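Local coordinates for signal recognition 54 kDa protein (Pyrococcus furiosus, PDB 3DM5) that forms the 54 kDa protein component of the signal recognition particle, a multidomain protein with a P-loop nucleotide-binding domain that carries GDP in this structure, at residues 101-106 and 118-123; 114-119 and 279-284; 131-136 and 145-150. All blocks are in the same frame, centred on the assembly; numbering follows the deposited sequence.

Contact 1. Residues 101-106 and 118-123; sequences TILLMV and AKLARY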
loop_
_atom_site.group_PDB
_atom_site.type_symbol
_atom_site.label_atom_id
_atom_site.label_comp_id
_atom_site.label_asym_id
_atom_site.label_seq_id
_atom_site.Cartn_x
_atom_site.Cartn_y
_atom_site.Cartn_z
ATOM N N THR A 101 -17.919 6.896 44.343
ATOM C CA THR A 101 -18.349 6.010 43.269
ATOM C C THR A 101 -17.141 5.156 42.925
ATOM O O THR A 101 -16.073 5.687 42.562
ATOM C CB THR A 101 -18.855 6.761 42.045
ATOM O OG1 THR A 101 -19.984 7.560 42.407
ATOM C CG2 THR A 101 -19.279 5.775 40.952
ATOM N N ILE A 102 -17.294 3.840 43.088
ATOM C CA ILE A 102 -16.180 2.906 42.921
ATOM C C ILE A 102 -16.216 2.166 41.587
ATOM O O ILE A 102 -17.235 1.553 41.207
ATOM C CB ILE A 102 -16.090 1.913 44.079
ATOM C CG1 ILE A 102 -15.808 2.655 45.391
ATOM C CG2 ILE A 102 -15.017 0.888 43.813
ATOM C CD1 ILE A 102 -16.015 1.778 46.618
ATOM N N LEU A 103 -15.093 2.258 40.867
ATOM C CA LEU A 103 -14.970 1.642 39.546
ATOM C C LEU A 103 -13.912 0.568 39.633
ATOM O O LEU A 103 -12.763 0.832 40.031
ATOM C CB LEU A 103 -14.607 2.688 38.488
ATOM C CG LEU A 103 -15.524 3.917 38.431
ATOM C CD1 LEU A 103 -15.047 4.901 37.377
ATOM C CD2 LEU A 103 -16.972 3.512 38.206
ATOM N N LEU A 104 -14.300 -0.652 39.287
ATOM C CA LEU A 104 -13.390 -1.778 39.404
ATOM C C LEU A 104 -12.909 -2.170 38.012
ATOM O O LEU A 104 -13.719 -2.494 37.140
ATOM C CB LEU A 104 -14.074 -2.952 40.132
ATOM C CG LEU A 104 -13.378 -4.315 40.132
ATOM C CD1 LEU A 104 -12.139 -4.272 41.007
ATOM C CD2 LEU A 104 -14.345 -5.385 40.613
ATOM N N MET A 105 -11.592 -2.116 37.801
ATOM C CA MET A 105 -11.013 -2.353 36.471
ATOM C C MET A 105 -10.357 -3.722 36.355
ATOM O O MET A 105 -9.509 -4.082 37.162
ATOM C CB MET A 105 -9.988 -1.279 36.138
ATOM C CG MET A 105 -10.434 0.099 36.566
ATOM S SD MET A 105 -11.719 0.740 35.503
ATOM C CE MET A 105 -10.736 1.109 34.040
ATOM N N VAL A 106 -10.752 -4.480 35.336
ATOM C CA VAL A 106 -10.221 -5.820 35.115
ATOM C C VAL A 106 -9.686 -5.916 33.687
ATOM O O VAL A 106 -10.086 -5.138 32.819
ATOM C CB VAL A 106 -11.302 -6.924 35.431
ATOM C CG1 VAL A 106 -11.656 -6.872 36.880
ATOM C CG2 VAL A 106 -12.540 -6.689 34.652
ATOM N N ALA A 118 -5.125 5.179 34.667
ATOM C CA ALA A 118 -4.636 6.563 34.786
ATOM C C ALA A 118 -5.436 7.527 33.935
ATOM O O ALA A 118 -5.763 8.630 34.377
ATOM C CB ALA A 118 -3.159 6.654 34.423
ATOM N N LYS A 119 -5.740 7.105 32.708
ATOM C CA LYS A 119 -6.509 7.917 31.788
ATOM C C LYS A 119 -7.870 8.272 32.357
ATOM O O LYS A 119 -8.307 9.434 32.290
ATOM C CB LYS A 119 -6.681 7.202 30.440
ATOM C CG LYS A 119 -5.396 7.044 29.635
ATOM C CD LYS A 119 -5.690 6.265 28.383
ATOM C CE LYS A 119 -4.471 6.043 27.509
ATOM N NZ LYS A 119 -4.940 5.545 26.174
ATOM N N LEU A 120 -8.547 7.252 32.892
ATOM C CA LEU A 120 -9.861 7.415 33.515
ATOM C C LEU A 120 -9.786 8.303 34.777
ATOM O O LEU A 120 -10.601 9.194 34.973
ATOM C CB LEU A 120 -10.465 6.048 33.817
ATOM C CG LEU A 120 -11.970 5.987 34.047
ATOM C CD1 LEU A 120 -12.722 6.579 32.881
ATOM C CD2 LEU A 120 -12.359 4.559 34.269
ATOM N N ALA A 121 -8.781 8.100 35.611
ATOM C CA ALA A 121 -8.609 8.964 36.775
ATOM C C ALA A 121 -8.439 10.415 36.350
ATOM O O ALA A 121 -9.107 11.315 36.876
ATOM C CB ALA A 121 -7.427 8.514 37.597
ATOM N N ARG A 122 -7.553 10.639 35.386
ATOM C CA ARG A 122 -7.287 11.986 34.890
ATOM C C ARG A 122 -8.518 12.603 34.215
ATOM O O ARG A 122 -8.778 13.795 34.374
ATOM C CB ARG A 122 -6.101 11.982 33.914
ATOM C CG ARG A 122 -5.919 13.286 33.129
ATOM C CD ARG A 122 -5.584 14.458 34.044
ATOM N NE ARG A 122 -5.364 15.681 33.282
ATOM C CZ ARG A 122 -5.353 16.902 33.806
ATOM N NH1 ARG A 122 -5.564 17.064 35.102
ATOM N NH2 ARG A 122 -5.141 17.962 33.033
ATOM N N TYR A 123 -9.258 11.805 33.448
ATOM C CA TYR A 123 -10.484 12.283 32.832
ATOM C C TYR A 123 -11.395 12.887 33.893
ATOM O O TYR A 123 -11.930 13.981 33.713
ATOM C CB TYR A 123 -11.210 11.145 32.085
ATOM C CG TYR A 123 -12.638 11.452 31.673
ATOM C CD1 TYR A 123 -12.925 11.932 30.409
ATOM C CD2 TYR A 123 -13.708 11.253 32.545
ATOM C CE1 TYR A 123 -14.235 12.211 30.022
ATOM C CE2 TYR A 123 -15.031 11.540 32.159
ATOM C CZ TYR A 123 -15.275 12.016 30.897
ATOM O OH TYR A 123 -16.558 12.305 30.482
#
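L120 meets strand 101-106 through a single methyl, CD2, which serves two strand side chains at once. CD2 lies 3.8 Å from M105 CE and 4.1 Å from L103 CD1, so the helix side chain bridges residues two apart on one strand face. The L120 and L103 side chains cross at about a right angle. M105 comes in differently: its chain bends at both chi2 (-74°) and chi3 (-73°), which carries SD and CE round to the same methyl, with SD 4.1 Å from L120 CD2.

Outside this trio, the strand is held by its sheet neighbours. L103 makes backbone hydrogen bonds to I186 and V188, while M105 packs on I187 and I217 of the two flanking strands. A121 on the helix also rests on I187. The other face of strand 101-106 is covered by helix 198-211, against which I102, L104 and V106 pack.

This is the strand-loop-helix start of a P-loop nucleotide-binding fold, with helix 113-125 lying on the sheet. All three touching residues are buried and together the segments bury 104 Å². The contact is apolar and non-directional, so between these segments packing of the methyls probably does the work.

Contact 2. Residues 114-119 and 279-284; sequences TTTVAK and DDIEPF. With GDP (guanosine-5'-diphosphate), chain J.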
loop_
_atom_site.group_PDB
_atom_site.type_symbol
_atom_site.label_atom_id
_atom_site.label_comp_id
_atom_site.label_asym_id
_atom_site.label_seq_id
_atom_site.Cartn_x
_atom_site.Cartn_y
_atom_site.Cartn_z
ATOM N N THR A 114 -3.496 -0.903 33.097
ATOM C CA THR A 114 -2.799 0.047 33.958
ATOM C C THR A 114 -2.955 1.473 33.398
ATOM O O THR A 114 -3.446 2.384 34.095
ATOM C CB THR A 114 -1.290 -0.267 34.113
ATOM O OG1 THR A 114 -1.079 -1.668 34.325
ATOM C CG2 THR A 114 -0.725 0.482 35.277
ATOM N N THR A 115 -2.550 1.657 32.135
ATOM C CA THR A 115 -2.629 2.963 31.480
ATOM C C THR A 115 -4.056 3.509 31.470
ATOM O O THR A 115 -4.300 4.673 31.792
ATOM C CB THR A 115 -2.119 2.902 30.017
ATOM O OG1 THR A 115 -0.835 2.260 29.974
ATOM C CG2 THR A 115 -2.001 4.301 29.443
ATOM N N THR A 116 -5.008 2.670 31.078
ATOM C CA THR A 116 -6.393 3.096 31.106
ATOM C C THR A 116 -6.847 3.545 32.515
ATOM O O THR A 116 -7.703 4.418 32.644
ATOM C CB THR A 116 -7.320 2.013 30.550
ATOM O OG1 THR A 116 -6.800 1.529 29.308
ATOM C CG2 THR A 116 -8.744 2.557 30.357
ATOM N N VAL A 117 -6.262 2.980 33.563
ATOM C CA VAL A 117 -6.695 3.343 34.905
ATOM C C VAL A 117 -6.318 4.800 35.122
ATOM O O VAL A 117 -7.110 5.573 35.661
ATOM C CB VAL A 117 -6.088 2.420 35.993
ATOM C CG1 VAL A 117 -6.159 3.050 37.382
ATOM C CG2 VAL A 117 -6.766 1.058 35.961
ATOM N N ALA A 118 -5.125 5.179 34.667
ATOM C CA ALA A 118 -4.636 6.563 34.786
ATOM C C ALA A 118 -5.436 7.527 33.935
ATOM O O ALA A 118 -5.763 8.630 34.377
ATOM C CB ALA A 118 -3.159 6.654 34.423
ATOM N N LYS A 119 -5.740 7.105 32.708
ATOM C CA LYS A 119 -6.509 7.917 31.788
ATOM C C LYS A 119 -7.870 8.272 32.357
ATOM O O LYS A 119 -8.307 9.434 32.290
ATOM C CB LYS A 119 -6.681 7.202 30.440
ATOM C CG LYS A 119 -5.396 7.044 29.635
ATOM C CD LYS A 119 -5.690 6.265 28.383
ATOM C CE LYS A 119 -4.471 6.043 27.509
ATOM N NZ LYS A 119 -4.940 5.545 26.174
ATOM N N ASP A 279 -3.933 11.457 28.176
ATOM C CA ASP A 279 -5.129 12.128 27.692
ATOM C C ASP A 279 -5.759 11.383 26.516
ATOM O O ASP A 279 -6.821 11.768 26.019
ATOM C CB ASP A 279 -4.790 13.569 27.302
ATOM C CG ASP A 279 -4.381 14.413 28.506
ATOM O OD1 ASP A 279 -5.215 14.606 29.431
ATOM O OD2 ASP A 279 -3.222 14.884 28.526
ATOM N N ASP A 280 -5.116 10.297 26.093
ATOM C CA ASP A 280 -5.532 9.592 24.887
ATOM C C ASP A 280 -6.695 8.650 25.147
ATOM O O ASP A 280 -6.599 7.455 24.874
ATOM C CB ASP A 280 -4.352 8.811 24.284
ATOM C CG ASP A 280 -3.267 9.725 23.722
ATOM O OD1 ASP A 280 -3.591 10.860 23.311
ATOM O OD2 ASP A 280 -2.091 9.310 23.670
ATOM N N ILE A 281 -7.788 9.203 25.669
ATOM C CA ILE A 281 -9.022 8.472 25.947
ATOM C C ILE A 281 -10.209 9.365 25.594
ATOM O O ILE A 281 -10.194 10.555 25.860
ATOM C CB ILE A 281 -9.103 8.085 27.437
ATOM C CG1 ILE A 281 -10.387 7.330 27.745
ATOM C CG2 ILE A 281 -9.041 9.312 28.296
ATOM C CD1 ILE A 281 -10.315 6.457 28.989
ATOM N N GLU A 282 -11.240 8.804 24.979
ATOM C CA GLU A 282 -12.421 9.591 24.674
ATOM C C GLU A 282 -13.709 8.806 24.991
ATOM O O GLU A 282 -13.752 7.588 24.836
ATOM C CB GLU A 282 -12.364 10.098 23.227
ATOM C CG GLU A 282 -12.620 9.043 22.190
ATOM C CD GLU A 282 -12.842 9.628 20.797
ATOM O OE1 GLU A 282 -11.926 10.324 20.298
ATOM O OE2 GLU A 282 -13.923 9.384 20.201
ATOM N N PRO A 283 -14.748 9.496 25.484
ATOM C CA PRO A 283 -15.973 8.752 25.767
ATOM C C PRO A 283 -16.560 8.243 24.466
ATOM O O PRO A 283 -16.333 8.841 23.414
ATOM C CB PRO A 283 -16.887 9.796 26.411
ATOM C CG PRO A 283 -15.985 10.890 26.858
ATOM C CD PRO A 283 -14.850 10.905 25.891
ATOM N N PHE A 284 -17.296 7.140 24.542
ATOM C CA PHE A 284 -17.836 6.523 23.354
ATOM C C PHE A 284 -19.324 6.805 23.236
ATOM O O PHE A 284 -20.135 6.429 24.091
ATOM C CB PHE A 284 -17.559 5.024 23.336
ATOM C CG PHE A 284 -17.860 4.365 22.007
ATOM C CD1 PHE A 284 -17.024 4.560 20.915
ATOM C CD2 PHE A 284 -18.963 3.548 21.856
ATOM C CE1 PHE A 284 -17.293 3.947 19.689
ATOM C CE2 PHE A 284 -19.233 2.934 20.641
ATOM C CZ PHE A 284 -18.394 3.135 19.562
HETATM P PB GDP J . -1.100 -3.637 31.097
HETATM O O1B GDP J . -2.033 -3.892 29.963
HETATM O O2B GDP J . -0.359 -4.915 31.401
HETATM O O3B GDP J . -1.881 -3.156 32.296
HETATM O O3A GDP J . 0.086 -2.625 30.682
HETATM P PA GDP J . -0.049 -1.159 30.040
HETATM O O1A GDP J . 1.259 -0.428 30.100
HETATM O O2A GDP J . -1.128 -0.342 30.691
HETATM O "O5'" GDP J . -0.357 -1.501 28.500
HETATM C "C5'" GDP J . 0.672 -2.167 27.778
HETATM C "C4'" GDP J . 1.084 -1.363 26.542
HETATM O "O4'" GDP J . -0.034 -0.902 25.747
HETATM C "C3'" GDP J . 1.887 -0.133 26.930
HETATM O "O3'" GDP J . 2.992 -0.102 26.021
HETATM C "C2'" GDP J . 0.930 1.023 26.700
HETATM O "O2'" GDP J . 1.583 2.191 26.260
HETATM C "C1'" GDP J . 0.088 0.518 25.555
HETATM N N9 GDP J . -1.250 1.124 25.475
HETATM C C8 GDP J . -2.236 1.122 26.388
HETATM N N7 GDP J . -3.338 1.757 25.901
HETATM C C5 GDP J . -3.052 2.155 24.646
HETATM C C6 GDP J . -3.735 2.878 23.541
HETATM O O6 GDP J . -4.918 3.283 23.639
HETATM N N1 GDP J . -3.042 3.086 22.416
HETATM C C2 GDP J . -1.778 2.659 22.249
HETATM N N2 GDP J . -1.155 2.907 21.078
HETATM N N3 GDP J . -1.097 1.991 23.199
HETATM C C4 GDP J . -1.674 1.727 24.384
#
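K119, on the first helix of the P-loop fold, reaches edge strand 281-283, with a polar grip at the end of its chain and apolar packing at its root. The strand runs antiparallel to 269-273 and is the outermost in this chain's sheet on that side. In the tighter part of the contact, K119 CB sits 3.8 Å from I281 CG2, and the two side chains cross obliquely. Beyond CG the lysine is fully extended, so its methylene chain runs past I281 CB and brings NZ to D280 O, 2.8 Å away. That hydrogen bond arrives 48° out of the carbonyl plane, from above it, with a C=O...N angle of 127°. D280 is the centre of an inverse gamma turn, consistent with its carbonyl being turned outward to the lysine; the same NZ is also hydrogen-bonded to G275 O, its stronger partner.

The rest is looser. T116 CG2 and I281 CD1 are 4.4 Å apart, and D279 and E282 are exposed. D280 OD2, weakly hydrogen-bonded to K277 N, stays 5.3 Å from K119 NZ, near enough perhaps to favour the positive charge. At the subunit interface, P283 packs on E384 of the second subunit.

Towards its N-terminal end the helix holds GDP. T114 gives both N and OG1 to O3B, and T115 does the same for O2A, two bonds from the helix to each of these two oxygens. The T115 N-H is nearly straight on its target, at 166° with N 2.8 Å from GDP O2A.

Contact 3. Residues 131-136 and 145-150; sequences VGVVCS and HQLRQL. With GDP (guanosine-5'-diphosphate), chain J; SO4 (sulfate ion), chain E; SO4 (sulfate ion), chain L.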
loop_
_atom_site.group_PDB
_atom_site.type_symbol
_atom_site.label_atom_id
_atom_site.label_comp_id
_atom_site.label_asym_id
_atom_site.label_seq_id
_atom_site.Cartn_x
_atom_site.Cartn_y
_atom_site.Cartn_z
ATOM N N VAL A 131 -10.095 12.246 42.935
ATOM C CA VAL A 131 -9.959 10.853 42.547
ATOM C C VAL A 131 -8.862 10.201 43.349
ATOM O O VAL A 131 -7.815 10.803 43.590
ATOM C CB VAL A 131 -9.627 10.709 41.044
ATOM C CG1 VAL A 131 -9.462 9.245 40.672
ATOM C CG2 VAL A 131 -10.697 11.354 40.209
ATOM N N GLY A 132 -9.111 8.961 43.751
ATOM C CA GLY A 132 -8.069 8.101 44.262
ATOM C C GLY A 132 -8.023 6.818 43.454
ATOM O O GLY A 132 -9.061 6.284 43.067
ATOM N N VAL A 133 -6.827 6.325 43.170
ATOM C CA VAL A 133 -6.716 5.025 42.551
ATOM C C VAL A 133 -6.097 4.091 43.552
ATOM O O VAL A 133 -5.246 4.481 44.355
ATOM C CB VAL A 133 -5.917 5.015 41.179
ATOM C CG1 VAL A 133 -5.890 6.397 40.535
ATOM C CG2 VAL A 133 -4.507 4.462 41.356
ATOM N N VAL A 134 -6.547 2.852 43.497
ATOM C CA VAL A 134 -6.079 1.803 44.373
ATOM C C VAL A 134 -5.473 0.763 43.474
ATOM O O VAL A 134 -6.160 0.211 42.621
ATOM C CB VAL A 134 -7.257 1.137 45.117
ATOM C CG1 VAL A 134 -6.802 -0.152 45.841
ATOM C CG2 VAL A 134 -7.884 2.117 46.070
ATOM N N CYS A 135 -4.194 0.485 43.662
ATOM C CA CYS A 135 -3.526 -0.519 42.853
ATOM C C CYS A 135 -3.463 -1.863 43.583
ATOM O O CYS A 135 -2.600 -2.069 44.435
ATOM C CB CYS A 135 -2.126 -0.045 42.491
ATOM S SG CYS A 135 -1.084 -1.297 41.743
ATOM N N SER A 136 -4.378 -2.771 43.253
ATOM C CA SER A 136 -4.363 -4.087 43.871
ATOM C C SER A 136 -3.816 -5.139 42.914
ATOM O O SER A 136 -4.161 -6.313 43.003
ATOM C CB SER A 136 -5.756 -4.470 44.391
ATOM O OG SER A 136 -6.700 -4.588 43.343
ATOM N N HIS A 145 4.192 1.517 40.689
ATOM C CA HIS A 145 5.103 2.571 40.242
ATOM C C HIS A 145 4.741 3.194 38.906
ATOM O O HIS A 145 4.855 4.402 38.754
ATOM C CB HIS A 145 6.538 2.084 40.248
ATOM C CG HIS A 145 7.133 2.035 41.622
ATOM N ND1 HIS A 145 7.256 3.164 42.410
ATOM C CD2 HIS A 145 7.600 0.999 42.347
ATOM C CE1 HIS A 145 7.793 2.813 43.567
ATOM N NE2 HIS A 145 8.014 1.514 43.559
ATOM N N GLN A 146 4.293 2.376 37.954
ATOM C CA GLN A 146 3.768 2.900 36.693
ATOM C C GLN A 146 2.624 3.902 36.879
ATOM O O GLN A 146 2.530 4.899 36.166
ATOM C CB GLN A 146 3.323 1.764 35.791
ATOM C CG GLN A 146 2.645 2.236 34.530
ATOM C CD GLN A 146 2.325 1.086 33.601
ATOM O OE1 GLN A 146 2.706 -0.053 33.859
ATOM N NE2 GLN A 146 1.623 1.378 32.513
ATOM N N LEU A 147 1.752 3.630 37.845
ATOM C CA LEU A 147 0.639 4.519 38.136
ATOM C C LEU A 147 1.156 5.788 38.786
ATOM O O LEU A 147 0.679 6.869 38.473
ATOM C CB LEU A 147 -0.417 3.830 39.031
ATOM C CG LEU A 147 -1.318 2.737 38.425
ATOM C CD1 LEU A 147 -2.030 1.972 39.517
ATOM C CD2 LEU A 147 -2.329 3.276 37.397
ATOM N N ARG A 148 2.121 5.653 39.694
ATOM C CA ARG A 148 2.778 6.819 40.301
ATOM C C ARG A 148 3.365 7.721 39.202
ATOM O O ARG A 148 3.151 8.943 39.191
ATOM C CB ARG A 148 3.906 6.398 41.255
ATOM C CG ARG A 148 3.492 5.706 42.554
ATOM C CD ARG A 148 2.626 6.611 43.378
ATOM N NE ARG A 148 3.314 7.813 43.834
ATOM C CZ ARG A 148 4.335 7.822 44.687
ATOM N NH1 ARG A 148 4.823 6.691 45.166
ATOM N NH2 ARG A 148 4.879 8.966 45.048
ATOM N N GLN A 149 4.115 7.100 38.292
ATOM C CA GLN A 149 4.658 7.757 37.099
ATOM C C GLN A 149 3.592 8.533 36.303
ATOM O O GLN A 149 3.793 9.687 35.944
ATOM C CB GLN A 149 5.363 6.725 36.196
ATOM C CG GLN A 149 5.485 7.138 34.740
ATOM C CD GLN A 149 5.579 5.950 33.794
ATOM O OE1 GLN A 149 5.748 4.815 34.219
ATOM N NE2 GLN A 149 5.468 6.212 32.510
ATOM N N LEU A 150 2.454 7.904 36.033
ATOM C CA LEU A 150 1.429 8.565 35.232
ATOM C C LEU A 150 0.649 9.640 35.992
ATOM O O LEU A 150 0.099 10.567 35.392
ATOM C CB LEU A 150 0.442 7.535 34.658
ATOM C CG LEU A 150 1.012 6.419 33.776
ATOM C CD1 LEU A 150 -0.007 5.313 33.470
ATOM C CD2 LEU A 150 1.551 7.027 32.509
HETATM P PB GDP J . -1.100 -3.637 31.097
HETATM O O1B GDP J . -2.033 -3.892 29.963
HETATM O O2B GDP J . -0.359 -4.915 31.401
HETATM O O3B GDP J . -1.881 -3.156 32.296
HETATM O O3A GDP J . 0.086 -2.625 30.682
HETATM P PA GDP J . -0.049 -1.159 30.040
HETATM O O1A GDP J . 1.259 -0.428 30.100
HETATM O O2A GDP J . -1.128 -0.342 30.691
HETATM O "O5'" GDP J . -0.357 -1.501 28.500
HETATM C "C5'" GDP J . 0.672 -2.167 27.778
HETATM C "C4'" GDP J . 1.084 -1.363 26.542
HETATM O "O4'" GDP J . -0.034 -0.902 25.747
HETATM C "C3'" GDP J . 1.887 -0.133 26.930
HETATM O "O3'" GDP J . 2.992 -0.102 26.021
HETATM C "C2'" GDP J . 0.930 1.023 26.700
HETATM O "O2'" GDP J . 1.583 2.191 26.260
HETATM C "C1'" GDP J . 0.088 0.518 25.555
HETATM N N9 GDP J . -1.250 1.124 25.475
HETATM C C8 GDP J . -2.236 1.122 26.388
HETATM N N7 GDP J . -3.338 1.757 25.901
HETATM C C5 GDP J . -3.052 2.155 24.646
HETATM C C6 GDP J . -3.735 2.878 23.541
HETATM O O6 GDP J . -4.918 3.283 23.639
HETATM N N1 GDP J . -3.042 3.086 22.416
HETATM C C2 GDP J . -1.778 2.659 22.249
HETATM N N2 GDP J . -1.155 2.907 21.078
HETATM N N3 GDP J . -1.097 1.991 23.199
HETATM C C4 GDP J . -1.674 1.727 24.384
HETATM S S SO4 E . 8.488 1.669 47.479
HETATM O O1 SO4 E . 9.623 1.363 48.353
HETATM O O2 SO4 E . 8.778 2.925 46.784
HETATM O O3 SO4 E . 8.284 0.567 46.531
HETATM O O4 SO4 E . 7.262 1.838 48.259
HETATM S S SO4 L . 8.349 8.529 46.550
HETATM O O1 SO4 L . 7.213 8.617 47.475
HETATM O O2 SO4 L . 8.148 9.514 45.480
HETATM O O3 SO4 L . 9.617 8.804 47.225
HETATM O O4 SO4 L . 8.438 7.164 46.032
#
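L147 turns CG anti to its carbonyl carbon (chi1 -73°) and keeps its second torsion near anti, which together bring L147 CD1 against C135 CB, 3.6 Å away. C135 swings SG anti to its own backbone N (chi1 170°), placing C135 SG 4.1 Å from the same L147 CD1. The pair belongs to the beta-alpha-beta unit of strand 131-135, helix 142-151 and strand 157-159. L147 CD1 also reaches V133 CG2 at 4.0 Å, so one leucine methyl spans two residues on the same strand face. V158 of strand 157-159 and D189 of strand 185-189 also touch L147. Between the two segments only side-chain packing is found, over 113 Å².

Other residues of this helix turn to polar partners. H145 NE2 is hydrogen-bonded to O3 of the chain E sulfate at 3.1 Å, and H145 ND1 to ND1 of H145 in the third subunit, where the two rings meet. R148 is held at NE by a salt bridge to D152, while its NH2 makes weak bonds to the chain L sulfate, whose O1 lies at the guanidinium edge. Both ions probably come from the crystallisation liquor.

Q146 leaves the helix towards the nucleotide on an extended chain. R140 NH2 is hydrogen-bonded to Q146 OE1, which probably helps fix the rotation of the amide; Q146 NE2 is 3.0 Å from GDP O1A, with an N-H...O angle of 161°.

Overall arrangement
All three contacts lie in the P-loop domain and reach the same sheet. Contacts 1 and 2 use adjoining parts of helix 113-125, their segments overlapping at A118 and K119: L120 goes to central strand 101-106, T116 and K119 to edge strand 281-283. Contacts 1 and 3 are buried, each resting on one leucine methyl set against two strand residues; contact 2 is partly buried and adds a lysine-to-carbonyl bond. A118 CB and L150 CD1, 3.6 Å apart, join helices 113-125 and 142-151. Contacts 2 and 3 both hold GDP, and T114 CG2 lies 3.5 Å from Q146 CD; the touching residues of contact 1 do not, the M105 side chain being about 9 Å from GDP.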